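Local coordinates for protein fructuronate-tagaturonate epimerase UxaE from Cohnella laeviribosi in complex with 1 glycerol (Cohnella laeviribosi, PDB 6IL9) that catalyses the epimerisation of fructuronate and tagaturonate, as a zinc-containing sugar-acid epimerase built on a TIM barrel, at residues L181-Q186 with Q249-I254; Q321-L326 with F352-R357; H24-T29 with G48-E53; A103-V108 with A143-Q148. All coordinates share one frame; numbering follows the deposited sequence.

Contact 1. Residues L181-Q186 with Q249-I254; sequences LDCSEQ and QFMIYI
The Phe250 ring is sandwiched between the Gln186 amide and Ile254. On one face the amide lies almost flat, its plane 13° from that of the ring, with NE2 3.4 Å above the ring plane and over its centre. The bend of the Gln186 chain at chi2 (82°) turns CD back over the ring, where Gln186 CD comes to 3.4 Å from Phe250 CD2. Ile254 CG1, one helical turn on from Phe250, covers the opposite face, offset toward the rim. At the edge, near the ring plane, stand Asp182 O and Cys183 SG; the sulfur is 5.3 Å from the ring centroid and 78° off its normal, an edge-on sulfur-aromatic contact. Leu181 approaches the ring obliquely, with CD1 3.7 Å from Phe250 CE2, while its other methyl, CD2, lies 3.9 Å from Ile254 CB. Cys183 SG, just beyond strand 178-182, also lies 3.7 Å from Met251 CG, on helix 234-259 at the outside of the barrel. On this outer layer Leu181 and Ile254 both also touch Ile168 of helix 165-173. Asp182 points the other way: its OD1 takes both the backbone N and OG of Ser184, the former closing an Asx turn, and its OD2 is hydrogen-bonded to ND1 of the zinc ligand His161. The chemistry thus divides by side: dispersion and stacking hold strand end to helix, whereas the carboxylate, gripped by Ser184, is a second-shell group placed to orient His161, and may polarise its imidazole.

Contact 2. Residues Q321-L326 with F352-R357; sequences QFEREL and FALVGR
Apolar packing of Leu354 against Phe322 and Leu326 makes up the inner side of this helix pair, with Val355 next to Leu326 CD2. Leu326 CD2 sits against the backbone of the facing helix, 3.5 Å from Leu354 O, and also meets Leu354 CB at 3.8 Å. Leu354 spreads its two methyls over different partners: CD1 is 4.1 Å from Phe322 CD2, at the edge of that ring and near its plane, while CD2 lies 3.5 Å from Glu323 CD. The Glu323 chain crosses Leu354 at about a right angle and is extended (chi2 174°), which carries its carboxylate past the leucine toward Arg357.

The polar contacts lie beyond Leu354. Glu323 OE2 and Arg357 NH1 form a long salt bridge of 3.6 Å, with carboxylate and guanidinium planes 89° apart, a geometry unlike the coplanar, two-bond pairing of these groups. A water bridges them as well, donating to Glu323 OE1 at 2.8 Å and accepting from Arg357 NH2 in the guanidinium plane. Glu323 OE2 is hydrogen-bonded to Tyr358 OH, so the glutamate is held by more than the arginine.

The short axes run 10.6 Å apart at 17°, nearly parallel. Leu326 also touches Leu340, and Val355 touches Ile342, both on the intervening strand 339-342. Helix, barrel strand and next helix in this order, with the helices side by side on the outside, are typical of the TIM barrel.

Contact 3. Residues H24-T29 with G48-E53; sequences HESEGT and GKLYDE
Residues Ser26 to Thr29 make a type II' beta turn, closed by bonds in both directions between the backbones of Ser26 and Thr29, and across from it Gly48 takes the N-cap position of helix 49-53. The turn is the beta hairpin connection between strands 17-26 and 29-36 of the five-stranded antiparallel sheet, so the contact sets a hairpin tip against the first turn of a short helix. Gly48 is at phi 163° and psi 169°, angles that suit a residue without a side chain, and Thr29 OG1 closes over Gly48 CA at 3.4 Å. Thr29 has the largest share of the buried surface. Its OG1 accepts from Tyr51 N at 3.2 Å, an amide in the first turn of the helix, and is also hydrogen-bonded to Gly46 O, so one hydroxyl links the turn to both sides of the helix start. Its CG2 rests on Tyr51 CB at 3.7 Å, while Thr29 CB meets Leu50 CB at 3.8 Å. Leu50 CG is anti to the backbone N (chi1 174°), and from there CD2 reaches Ser26 CB at 3.6 Å. Farther in, Leu50 also touches Val31, Val74 and Phe79, which ties the helix into the layer between the sheet and helix 69-78. On the exposed side, Lys49 bends at chi3 and chi4 toward Glu27 and forms a salt bridge: its NZ meets Glu27 OE1 on the syn lone pair at 2.5 Å, unusually short and doubtful in its exact value, with a second, weak bond from NZ to Glu27 OE2 at 2.9 Å.

Contact 4. Residues A103-V108 with A143-Q148; sequences AGPGHV and AYAVFQ
Ala145, Pro105 and Val108 carry most of this buried contact, which packs helix 104-111 against helix 135-149 beside strand 117-124 of the TIM barrel. The two helices follow successive barrel strands, 93-96 and 117-124, and their short axes pass 8.4 Å apart at a crossing angle of -54°. Gly104 and Ala145, with little or no side chain, allow the backbones close together, and the CA atoms of Pro105 and Ala145 are 4.9 Å apart. Ala145 CB points toward the start of the facing helix, 3.5 Å from Gly104 C, and lies over the bare CA of Gly104, 3.6 Å away. Pro105 follows directly, its CD lying 3.9 Å from Ala145 CB.

Val108, one turn on, uses a single methyl. Its CG1 is anti to the backbone N (chi1 172°), leaving CG2 to face the other helix, where it is 4.1 Å from Val146 CG1 and borders Ala145 as well. Both valines also touch Leu120 of strand 117-124, so this pair lies on the barrel side of the crossing. On the other flank Gln148 crosses Pro105 at about a right angle. Its chain is fully extended, and OE1 is hydrogen-bonded to Lys40 NZ, which would help to set how the amide is turned against Pro105. NE2 lies beside the pyrrolidine ring, 3.6 Å from Pro105 CB, while OE1 is 3.7 Å from Pro105 CG.

How the contacts relate
Contacts 2 and 4 pair helices of the barrel's outer layer, and contact 1 joins such a helix to a barrel strand end, whereas contact 3 joins elements of the antiparallel sheet. Contacts 1 and 4 are buried, and neither has a hydrogen bond or salt bridge between its segments; contacts 2 and 3 are partly buried and add a salt bridge on their solvent side, a long one in contact 2 and a short one in contact 3. Contact 1 alone comes near the zinc, through Asp182. Contacts 3 and 4 meet directly: His24 CE1 is 3.2 Å from Phe147 O, joining the sheet to the barrel. Contacts 2 and 3 are farthest apart, their centres about 50 Å from each other.

Contact 1. Residues L181-Q186 with Q249-I254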
# COMPACT_ATOMS: atom_id res chain seq x y z
N LEU A 181 -9.83 5.42 -4.48
CA LEU A 181 -10.15 6.51 -5.39
C LEU A 181 -9.46 7.78 -4.90
O LEU A 181 -9.86 8.37 -3.89
CB LEU A 181 -11.65 6.74 -5.51
CG LEU A 181 -12.04 7.76 -6.58
CD1 LEU A 181 -11.64 7.23 -7.94
CD2 LEU A 181 -13.53 8.06 -6.54
N ASP A 182 -8.44 8.21 -5.64
CA ASP A 182 -7.77 9.48 -5.39
C ASP A 182 -8.65 10.60 -5.92
O ASP A 182 -8.86 10.71 -7.14
CB ASP A 182 -6.40 9.45 -6.07
CG ASP A 182 -5.51 10.62 -5.68
OD1 ASP A 182 -6.04 11.69 -5.31
OD2 ASP A 182 -4.27 10.44 -5.74
N CYS A 183 -9.16 11.44 -5.01
CA CYS A 183 -10.03 12.56 -5.36
C CYS A 183 -9.32 13.90 -5.21
O CYS A 183 -9.97 14.94 -5.15
CB CYS A 183 -11.30 12.53 -4.51
SG CYS A 183 -12.24 11.01 -4.72
N SER A 184 -7.98 13.89 -5.16
CA SER A 184 -7.23 15.12 -4.94
C SER A 184 -7.38 16.10 -6.09
O SER A 184 -7.38 17.32 -5.87
CB SER A 184 -5.75 14.79 -4.70
OG SER A 184 -5.13 14.29 -5.88
N GLU A 185 -7.51 15.61 -7.32
CA GLU A 185 -7.59 16.52 -8.46
C GLU A 185 -8.94 17.23 -8.54
O GLU A 185 -9.04 18.27 -9.21
CB GLU A 185 -7.32 15.75 -9.76
CG GLU A 185 -5.91 15.19 -9.82
CD GLU A 185 -5.42 14.99 -11.24
OE1 GLU A 185 -4.29 14.47 -11.39
OE2 GLU A 185 -6.15 15.35 -12.19
N GLN A 186 -9.97 16.71 -7.89
CA GLN A 186 -11.27 17.36 -7.89
C GLN A 186 -11.43 18.36 -6.76
O GLN A 186 -12.36 19.17 -6.79
CB GLN A 186 -12.39 16.31 -7.81
CG GLN A 186 -12.66 15.59 -9.13
CD GLN A 186 -11.70 14.44 -9.41
OE1 GLN A 186 -10.92 14.04 -8.55
NE2 GLN A 186 -11.74 13.93 -10.64
N GLN A 249 -19.22 14.61 -6.02
CA GLN A 249 -19.89 14.16 -7.23
C GLN A 249 -19.08 13.08 -7.93
O GLN A 249 -19.64 12.13 -8.48
CB GLN A 249 -20.14 15.34 -8.17
CG GLN A 249 -21.11 16.33 -7.62
CD GLN A 249 -22.47 15.72 -7.37
OE1 GLN A 249 -22.99 15.77 -6.25
NE2 GLN A 249 -23.05 15.13 -8.41
N PHE A 250 -17.75 13.23 -7.91
CA PHE A 250 -16.86 12.26 -8.55
C PHE A 250 -16.88 10.94 -7.80
O PHE A 250 -16.89 9.87 -8.42
CB PHE A 250 -15.45 12.85 -8.61
CG PHE A 250 -14.43 11.94 -9.24
CD1 PHE A 250 -14.57 11.51 -10.56
CD2 PHE A 250 -13.31 11.53 -8.52
CE1 PHE A 250 -13.62 10.68 -11.14
CE2 PHE A 250 -12.36 10.69 -9.10
CZ PHE A 250 -12.52 10.27 -10.41
N MET A 251 -16.89 10.99 -6.46
CA MET A 251 -17.03 9.78 -5.66
C MET A 251 -18.30 9.02 -6.03
O MET A 251 -18.27 7.80 -6.26
CB MET A 251 -17.04 10.14 -4.16
CG MET A 251 -15.77 10.77 -3.60
SD MET A 251 -16.01 11.63 -2.00
CE MET A 251 -14.56 12.68 -2.02
N ILE A 252 -19.43 9.72 -6.07
CA ILE A 252 -20.70 9.08 -6.36
C ILE A 252 -20.69 8.48 -7.76
O ILE A 252 -21.16 7.35 -7.97
CB ILE A 252 -21.86 10.08 -6.19
CG1 ILE A 252 -21.96 10.51 -4.73
CG2 ILE A 252 -23.17 9.47 -6.67
CD1 ILE A 252 -22.63 11.87 -4.54
N TYR A 253 -20.17 9.22 -8.73
CA TYR A 253 -20.15 8.77 -10.12
C TYR A 253 -19.35 7.48 -10.27
O TYR A 253 -19.80 6.54 -10.94
CB TYR A 253 -19.55 9.88 -10.99
CG TYR A 253 -19.08 9.47 -12.37
CD1 TYR A 253 -20.00 9.26 -13.41
CD2 TYR A 253 -17.73 9.32 -12.65
CE1 TYR A 253 -19.56 8.91 -14.68
CE2 TYR A 253 -17.28 8.95 -13.92
CZ TYR A 253 -18.21 8.75 -14.93
OH TYR A 253 -17.78 8.39 -16.19
N ILE A 254 -18.18 7.42 -9.65
CA ILE A 254 -17.35 6.22 -9.72
C ILE A 254 -18.04 5.06 -8.99
O ILE A 254 -18.07 3.93 -9.48
CB ILE A 254 -15.95 6.50 -9.14
CG1 ILE A 254 -15.18 7.49 -10.02
CG2 ILE A 254 -15.18 5.21 -8.94
CD1 ILE A 254 -15.00 7.04 -11.47

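Contact 2. Residues Q321-L326 with F352-R357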
# COMPACT_ATOMS: atom_id res chain seq x y z
N GLN A 321 -2.65 18.49 18.97
CA GLN A 321 -3.67 18.90 18.02
C GLN A 321 -4.06 17.75 17.11
O GLN A 321 -5.24 17.57 16.79
CB GLN A 321 -3.18 20.10 17.19
CG GLN A 321 -4.24 20.65 16.24
CD GLN A 321 -5.45 21.22 16.97
OE1 GLN A 321 -5.32 21.74 18.10
NE2 GLN A 321 -6.61 21.15 16.35
N PHE A 322 -3.07 16.94 16.69
CA PHE A 322 -3.40 15.75 15.92
C PHE A 322 -4.38 14.87 16.68
O PHE A 322 -5.35 14.37 16.09
CB PHE A 322 -2.13 14.96 15.58
CG PHE A 322 -2.42 13.62 14.94
CD1 PHE A 322 -2.70 13.53 13.58
CD2 PHE A 322 -2.44 12.46 15.71
CE1 PHE A 322 -2.98 12.30 12.99
CE2 PHE A 322 -2.73 11.23 15.13
CZ PHE A 322 -3.00 11.16 13.76
N GLU A 323 -4.16 14.68 17.99
CA GLU A 323 -5.04 13.82 18.77
C GLU A 323 -6.45 14.41 18.85
O GLU A 323 -7.44 13.68 18.70
CB GLU A 323 -4.48 13.60 20.18
CG GLU A 323 -5.45 12.81 21.08
CD GLU A 323 -4.86 12.43 22.44
OE1 GLU A 323 -3.71 12.81 22.71
OE2 GLU A 323 -5.57 11.76 23.23
N ARG A 324 -6.56 15.72 19.07
CA ARG A 324 -7.88 16.33 19.18
C ARG A 324 -8.69 16.16 17.90
O ARG A 324 -9.89 15.86 17.95
CB ARG A 324 -7.77 17.81 19.54
CG ARG A 324 -7.38 18.05 20.99
CD ARG A 324 -7.51 19.53 21.35
NE ARG A 324 -6.49 20.35 20.71
CZ ARG A 324 -5.27 20.53 21.20
NH1 ARG A 324 -4.91 19.96 22.35
NH2 ARG A 324 -4.41 21.30 20.56
N GLU A 325 -8.05 16.35 16.75
CA GLU A 325 -8.74 16.17 15.48
C GLU A 325 -9.01 14.70 15.20
O GLU A 325 -10.09 14.35 14.70
CB GLU A 325 -7.95 16.81 14.34
CG GLU A 325 -7.78 18.30 14.60
CD GLU A 325 -7.58 19.13 13.35
OE1 GLU A 325 -7.50 18.54 12.25
OE2 GLU A 325 -7.50 20.37 13.50
N LEU A 326 -8.05 13.82 15.52
CA LEU A 326 -8.28 12.38 15.34
C LEU A 326 -9.51 11.92 16.10
O LEU A 326 -10.28 11.09 15.61
CB LEU A 326 -7.04 11.59 15.76
CG LEU A 326 -7.21 10.07 15.84
CD1 LEU A 326 -7.42 9.52 14.44
CD2 LEU A 326 -5.99 9.41 16.49
N PHE A 352 0.68 5.90 16.19
CA PHE A 352 0.06 4.58 16.07
C PHE A 352 -0.80 4.24 17.27
O PHE A 352 -1.91 3.71 17.12
CB PHE A 352 1.12 3.52 15.86
CG PHE A 352 1.73 3.53 14.49
CD1 PHE A 352 1.06 4.08 13.42
CD2 PHE A 352 2.97 2.98 14.29
CE1 PHE A 352 1.63 4.08 12.15
CE2 PHE A 352 3.55 2.98 13.03
CZ PHE A 352 2.89 3.52 11.97
N ALA A 353 -0.31 4.49 18.49
CA ALA A 353 -1.12 4.15 19.65
C ALA A 353 -2.41 4.97 19.67
O ALA A 353 -3.49 4.45 20.01
CB ALA A 353 -0.33 4.36 20.94
N LEU A 354 -2.31 6.25 19.30
CA LEU A 354 -3.49 7.09 19.21
C LEU A 354 -4.48 6.53 18.19
O LEU A 354 -5.69 6.48 18.44
CB LEU A 354 -3.09 8.52 18.82
CG LEU A 354 -2.33 9.32 19.89
CD1 LEU A 354 -1.82 10.61 19.28
CD2 LEU A 354 -3.23 9.62 21.07
N VAL A 355 -3.98 6.14 17.02
CA VAL A 355 -4.88 5.62 15.99
C VAL A 355 -5.58 4.36 16.50
O VAL A 355 -6.80 4.21 16.36
CB VAL A 355 -4.12 5.34 14.68
CG1 VAL A 355 -4.97 4.50 13.73
CG2 VAL A 355 -3.75 6.67 14.03
N GLY A 356 -4.82 3.46 17.11
CA GLY A 356 -5.42 2.24 17.62
C GLY A 356 -6.45 2.51 18.70
O GLY A 356 -7.52 1.90 18.72
N ARG A 357 -6.15 3.45 19.60
CA ARG A 357 -7.07 3.74 20.69
C ARG A 357 -8.36 4.39 20.18
O ARG A 357 -9.46 3.96 20.55
CB ARG A 357 -6.38 4.63 21.73
CG ARG A 357 -7.12 4.68 23.05
CD ARG A 357 -7.15 6.06 23.66
NE ARG A 357 -5.84 6.69 23.74
CZ ARG A 357 -5.65 7.93 24.20
NH1 ARG A 357 -6.69 8.64 24.62
NH2 ARG A 357 -4.43 8.45 24.24
O HOH W 1 -2.55 11.07 24.62

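Contact 3. Residues H24-T29 with G48-E53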
# COMPACT_ATOMS: atom_id res chain seq x y z
N HIS A 24 1.16 -28.38 -0.47
CA HIS A 24 -0.28 -28.40 -0.65
C HIS A 24 -0.64 -29.53 -1.61
O HIS A 24 0.23 -30.16 -2.22
CB HIS A 24 -0.80 -27.05 -1.16
CG HIS A 24 -0.58 -25.94 -0.17
ND1 HIS A 24 0.57 -25.19 -0.13
CD2 HIS A 24 -1.36 -25.50 0.85
CE1 HIS A 24 0.49 -24.33 0.86
NE2 HIS A 24 -0.67 -24.49 1.47
N GLU A 25 -1.94 -29.81 -1.71
CA GLU A 25 -2.42 -30.95 -2.47
C GLU A 25 -3.78 -30.64 -3.06
O GLU A 25 -4.64 -30.08 -2.38
CB GLU A 25 -2.51 -32.19 -1.56
CG GLU A 25 -3.20 -33.38 -2.18
CD GLU A 25 -2.65 -34.69 -1.65
OE1 GLU A 25 -2.70 -35.70 -2.38
OE2 GLU A 25 -2.15 -34.69 -0.50
N SER A 26 -3.97 -30.98 -4.33
CA SER A 26 -5.25 -30.85 -5.01
C SER A 26 -5.51 -32.14 -5.78
O SER A 26 -4.85 -32.40 -6.79
CB SER A 26 -5.28 -29.64 -5.94
OG SER A 26 -6.51 -29.57 -6.66
N GLU A 27 -6.49 -32.92 -5.32
CA GLU A 27 -6.80 -34.23 -5.89
C GLU A 27 -5.54 -35.08 -5.77
O GLU A 27 -4.95 -35.14 -4.68
CB GLU A 27 -7.37 -34.08 -7.29
CG GLU A 27 -8.76 -33.46 -7.33
CD GLU A 27 -9.26 -33.23 -8.75
OE1 GLU A 27 -8.51 -32.64 -9.56
OE2 GLU A 27 -10.40 -33.63 -9.05
N GLY A 28 -5.07 -35.71 -6.84
CA GLY A 28 -3.89 -36.55 -6.73
C GLY A 28 -2.56 -35.86 -6.95
O GLY A 28 -1.54 -36.55 -7.04
N THR A 29 -2.53 -34.53 -7.03
CA THR A 29 -1.30 -33.80 -7.30
C THR A 29 -0.80 -33.11 -6.04
O THR A 29 -1.54 -32.35 -5.41
CB THR A 29 -1.51 -32.75 -8.40
OG1 THR A 29 -2.03 -33.38 -9.58
CG2 THR A 29 -0.18 -32.06 -8.73
N GLY A 48 -2.92 -35.70 -12.05
CA GLY A 48 -4.11 -34.94 -11.73
C GLY A 48 -4.20 -33.70 -12.58
O GLY A 48 -3.26 -33.31 -13.28
N LYS A 49 -5.38 -33.06 -12.52
CA LYS A 49 -5.61 -31.87 -13.33
C LYS A 49 -4.68 -30.73 -12.92
O LYS A 49 -4.29 -29.92 -13.76
CB LYS A 49 -7.07 -31.41 -13.22
CG LYS A 49 -8.05 -32.26 -14.02
CD LYS A 49 -9.45 -31.65 -14.02
CE LYS A 49 -9.96 -31.43 -12.60
NZ LYS A 49 -9.81 -32.65 -11.75
N LEU A 50 -4.32 -30.66 -11.64
CA LEU A 50 -3.36 -29.64 -11.22
C LEU A 50 -2.00 -29.88 -11.88
O LEU A 50 -1.40 -28.96 -12.43
CB LEU A 50 -3.23 -29.63 -9.69
CG LEU A 50 -2.15 -28.72 -9.11
CD1 LEU A 50 -2.28 -27.30 -9.65
CD2 LEU A 50 -2.19 -28.74 -7.59
N TYR A 51 -1.52 -31.13 -11.85
CA TYR A 51 -0.25 -31.45 -12.51
C TYR A 51 -0.31 -31.11 -14.00
O TYR A 51 0.66 -30.58 -14.56
CB TYR A 51 0.08 -32.93 -12.32
CG TYR A 51 1.44 -33.36 -12.87
CD1 TYR A 51 1.61 -33.64 -14.23
CD2 TYR A 51 2.54 -33.48 -12.04
CE1 TYR A 51 2.84 -34.02 -14.74
CE2 TYR A 51 3.78 -33.87 -12.53
CZ TYR A 51 3.92 -34.14 -13.88
OH TYR A 51 5.15 -34.52 -14.37
N ASP A 52 -1.43 -31.40 -14.65
CA ASP A 52 -1.52 -31.22 -16.10
C ASP A 52 -1.54 -29.75 -16.47
O ASP A 52 -0.99 -29.35 -17.51
CB ASP A 52 -2.76 -31.92 -16.64
CG ASP A 52 -2.76 -33.41 -16.35
OD1 ASP A 52 -1.67 -34.01 -16.29
OD2 ASP A 52 -3.86 -33.98 -16.20
N GLU A 53 -2.17 -28.91 -15.64
CA GLU A 53 -2.38 -27.51 -15.99
C GLU A 53 -1.16 -26.65 -15.70
O GLU A 53 -0.93 -25.66 -16.40
CB GLU A 53 -3.61 -26.97 -15.25
CG GLU A 53 -4.92 -27.56 -15.76
CD GLU A 53 -6.08 -27.42 -14.79
OE1 GLU A 53 -5.99 -26.58 -13.86
OE2 GLU A 53 -7.08 -28.16 -14.95

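Contact 4. Residues A103-V108 with A143-Q148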
# COMPACT_ATOMS: atom_id res chain seq x y z
N ALA A 103 8.85 -9.02 -0.88
CA ALA A 103 8.55 -8.84 0.54
C ALA A 103 7.35 -9.65 1.01
O ALA A 103 7.08 -9.67 2.22
CB ALA A 103 8.30 -7.36 0.85
N GLY A 104 6.64 -10.30 0.11
CA GLY A 104 5.43 -11.02 0.46
C GLY A 104 5.58 -11.99 1.62
O GLY A 104 4.82 -11.93 2.59
N PRO A 105 6.54 -12.92 1.53
CA PRO A 105 6.68 -13.91 2.61
C PRO A 105 6.96 -13.29 3.97
O PRO A 105 6.32 -13.67 4.96
CB PRO A 105 7.84 -14.79 2.13
CG PRO A 105 7.79 -14.66 0.63
CD PRO A 105 7.41 -13.23 0.37
N GLY A 106 7.90 -12.35 4.03
CA GLY A 106 8.16 -11.65 5.28
C GLY A 106 6.92 -10.95 5.81
O GLY A 106 6.67 -10.94 7.01
N HIS A 107 6.13 -10.35 4.91
CA HIS A 107 4.88 -9.71 5.30
C HIS A 107 3.91 -10.71 5.90
O HIS A 107 3.28 -10.44 6.93
CB HIS A 107 4.26 -8.99 4.11
CG HIS A 107 4.90 -7.68 3.82
ND1 HIS A 107 4.82 -7.06 2.59
CD2 HIS A 107 5.63 -6.86 4.60
CE1 HIS A 107 5.47 -5.91 2.63
NE2 HIS A 107 5.97 -5.76 3.85
N VAL A 108 3.76 -11.86 5.24
CA VAL A 108 2.89 -12.91 5.76
C VAL A 108 3.37 -13.39 7.13
O VAL A 108 2.57 -13.57 8.06
CB VAL A 108 2.82 -14.08 4.75
CG1 VAL A 108 2.08 -15.25 5.39
CG2 VAL A 108 2.13 -13.62 3.47
N ALA A 143 0.03 -13.76 -4.17
CA ALA A 143 -0.53 -15.11 -4.22
C ALA A 143 0.54 -16.16 -3.94
O ALA A 143 0.30 -17.13 -3.21
CB ALA A 143 -1.18 -15.38 -5.58
N TYR A 144 1.72 -15.99 -4.53
CA TYR A 144 2.78 -16.95 -4.29
C TYR A 144 3.28 -16.86 -2.85
O TYR A 144 3.73 -17.87 -2.29
CB TYR A 144 3.92 -16.71 -5.28
CG TYR A 144 3.68 -17.33 -6.64
CD1 TYR A 144 3.48 -18.70 -6.78
CD2 TYR A 144 3.68 -16.56 -7.79
CE1 TYR A 144 3.28 -19.28 -8.02
CE2 TYR A 144 3.47 -17.13 -9.04
CZ TYR A 144 3.29 -18.48 -9.14
OH TYR A 144 3.10 -19.04 -10.39
N ALA A 145 3.21 -15.67 -2.25
CA ALA A 145 3.64 -15.51 -0.87
C ALA A 145 2.75 -16.30 0.09
O ALA A 145 3.24 -16.99 0.98
CB ALA A 145 3.65 -14.03 -0.49
N VAL A 146 1.42 -16.19 -0.07
CA VAL A 146 0.57 -16.92 0.88
C VAL A 146 0.67 -18.42 0.63
O VAL A 146 0.52 -19.21 1.56
CB VAL A 146 -0.89 -16.45 0.85
CG1 VAL A 146 -0.99 -14.99 1.26
CG2 VAL A 146 -1.53 -16.69 -0.52
N PHE A 147 0.94 -18.83 -0.61
CA PHE A 147 1.15 -20.24 -0.89
C PHE A 147 2.44 -20.73 -0.23
O PHE A 147 2.45 -21.77 0.45
CB PHE A 147 1.18 -20.47 -2.41
CG PHE A 147 1.20 -21.93 -2.82
CD1 PHE A 147 0.02 -22.65 -2.92
CD2 PHE A 147 2.39 -22.56 -3.12
CE1 PHE A 147 0.03 -23.99 -3.30
CE2 PHE A 147 2.42 -23.90 -3.51
CZ PHE A 147 1.23 -24.61 -3.60
N GLN A 148 3.53 -19.98 -0.40
CA GLN A 148 4.81 -20.34 0.20
C GLN A 148 4.69 -20.52 1.71
O GLN A 148 5.28 -21.44 2.28
CB GLN A 148 5.84 -19.28 -0.11
CG GLN A 148 7.20 -19.53 0.53
CD GLN A 148 8.20 -18.45 0.20
OE1 GLN A 148 8.28 -17.99 -0.94
NE2 GLN A 148 8.97 -18.05 1.19